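Local coordinates for protein fervidolysin (Fervidobacterium pennivorans, PDB 1R6V) that breaks down keratin into peptides as a subtilisin-like serine protease, letting its bacterium grow on native feathers, at residues H492-S495 with G496-I500. The protein carries 1 engineered substitution. Sequence-based numbering, arbitrary orientation.
Sequences HIDS and GTYDI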
loop_
_atom_site.group_PDB
_atom_site.type_symbol
_atom_site.label_atom_id
_atom_site.label_comp_id
_atom_site.label_asym_id
_atom_site.label_seq_id
_atom_site.Cartn_x
_atom_site.Cartn_y
_atom_site.Cartn_z
ATOM N N HIS A 492 1.568 -12.882 6.902
ATOM C CA HIS A 492 1.034 -14.042 6.215
ATOM C C HIS A 492 1.661 -14.377 4.879
ATOM O O HIS A 492 0.968 -14.759 3.954
ATOM C CB HIS A 492 -0.474 -13.836 6.084
ATOM C CG HIS A 492 -1.147 -13.728 7.412
ATOM N ND1 HIS A 492 -1.461 -14.838 8.167
ATOM C CD2 HIS A 492 -1.424 -12.653 8.188
ATOM C CE1 HIS A 492 -1.889 -14.452 9.356
ATOM N NE2 HIS A 492 -1.874 -13.132 9.394
ATOM N N ILE A 493 2.983 -14.266 4.809
ATOM C CA ILE A 493 3.711 -14.599 3.600
ATOM C C ILE A 493 4.207 -16.051 3.697
ATOM O O ILE A 493 4.142 -16.682 4.756
ATOM C CB ILE A 493 4.952 -13.678 3.372
ATOM C CG1 ILE A 493 5.969 -13.835 4.508
ATOM C CG2 ILE A 493 4.498 -12.211 3.257
ATOM C CD1 ILE A 493 7.364 -13.269 4.145
ATOM N N ASP A 494 4.690 -16.570 2.575
ATOM C CA ASP A 494 5.224 -17.934 2.527
ATOM C C ASP A 494 6.478 -18.112 3.386
ATOM O O ASP A 494 7.316 -17.203 3.501
ATOM C CB ASP A 494 5.679 -18.318 1.106
ATOM C CG ASP A 494 4.547 -18.560 0.149
ATOM O OD1 ASP A 494 3.378 -18.644 0.587
ATOM O OD2 ASP A 494 4.845 -18.691 -1.070
ATOM N N SER A 495 6.626 -19.302 3.955
ATOM C CA SER A 495 7.859 -19.601 4.668
ATOM C C SER A 495 8.750 -20.116 3.516
ATOM O O SER A 495 8.242 -20.453 2.447
ATOM C CB SER A 495 7.641 -20.697 5.704
ATOM O OG SER A 495 7.072 -21.849 5.105
ATOM N N GLY A 496 10.057 -20.169 3.720
ATOM C CA GLY A 496 10.938 -20.644 2.671
ATOM C C GLY A 496 12.199 -19.815 2.514
ATOM O O GLY A 496 12.495 -18.936 3.327
ATOM N N THR A 497 12.931 -20.080 1.441
ATOM C CA THR A 497 14.190 -19.395 1.172
ATOM C C THR A 497 14.037 -18.236 0.193
ATOM O O THR A 497 13.441 -18.378 -0.880
ATOM C CB THR A 497 15.225 -20.404 0.612
ATOM O OG1 THR A 497 15.358 -21.511 1.524
ATOM C CG2 THR A 497 16.571 -19.737 0.424
ATOM N N TYR A 498 14.584 -17.085 0.582
ATOM C CA TYR A 498 14.534 -15.876 -0.227
ATOM C C TYR A 498 15.870 -15.177 -0.304
ATOM O O TYR A 498 16.705 -15.321 0.576
ATOM C CB TYR A 498 13.607 -14.829 0.380
ATOM C CG TYR A 498 12.179 -15.245 0.547
ATOM C CD1 TYR A 498 11.787 -16.012 1.637
ATOM C CD2 TYR A 498 11.205 -14.825 -0.364
ATOM C CE1 TYR A 498 10.453 -16.340 1.824
ATOM C CE2 TYR A 498 9.873 -15.148 -0.186
ATOM C CZ TYR A 498 9.509 -15.903 0.915
ATOM O OH TYR A 498 8.187 -16.180 1.123
ATOM N N ASP A 499 15.986 -14.379 -1.340
ATOM C CA ASP A 499 17.157 -13.542 -1.499
ATOM C C ASP A 499 16.536 -12.201 -1.138
ATOM O O ASP A 499 15.639 -11.735 -1.824
ATOM C CB ASP A 499 17.642 -13.520 -2.941
ATOM C CG ASP A 499 18.369 -14.788 -3.319
ATOM O OD1 ASP A 499 18.769 -15.546 -2.407
ATOM O OD2 ASP A 499 18.550 -15.017 -4.526
ATOM N N ILE A 500 17.020 -11.613 -0.079
ATOM C CA ILE A 500 16.457 -10.358 0.410
ATOM C C ILE A 500 17.400 -9.189 0.166
ATOM O O ILE A 500 18.550 -9.212 0.608
ATOM C CB ILE A 500 16.142 -10.474 1.925
ATOM C CG1 ILE A 500 15.149 -11.618 2.164
ATOM C CG2 ILE A 500 15.518 -9.176 2.432
ATOM C CD1 ILE A 500 14.819 -11.868 3.637
#
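Tyr498 sets its CG opposite its own carbonyl carbon (chi1 -60°), which, with the course of the backbone, points the ring back across the bend toward Asp494. There OH donates a hydrogen bond of 2.7 Å to the backbone O of Asp494. Chi2 sets the plane of the ring, and the acceptor lies at the ring edge, in that plane. The hydroxyl OH sits above the carbonyl plane of Asp494, 46° out of it and not on a lone pair, with a C=O...OH angle of 114°. CB of Asp494 rests against the same hydroxyl, at 3.3 Å from OH. The methyl CD1 of Ile493 comes more loosely to that end of the ring, 4.3 Å from OH of Tyr498. Both Ile493 and Tyr498 also touch Met470 of strand 466-471. The carboxylate of Asp494 serves other partners: OD1 forms a salt bridge with Arg407 and OD2 one with Arg472. Gly496 lies at the bend, where its backbone angles would jam a CB against the carbonyl O of Ser495. A phenylalanine in place of Tyr498 would probably leave the carbonyl of Asp494 without this donor and the bend less firmly tied to the strand. Ile493 and Ser495 bond through their backbones to Val447 and Gly445, whereas Gly496 and Tyr498 pair with Val543 and Phe541 of strand 535-543. The tyrosine bond thus ties a corner at which the chain passes from one sheet to another, a sheet-to-sheet connection characteristic of a beta-sandwich, here the Ig-like domain of fervidolysin.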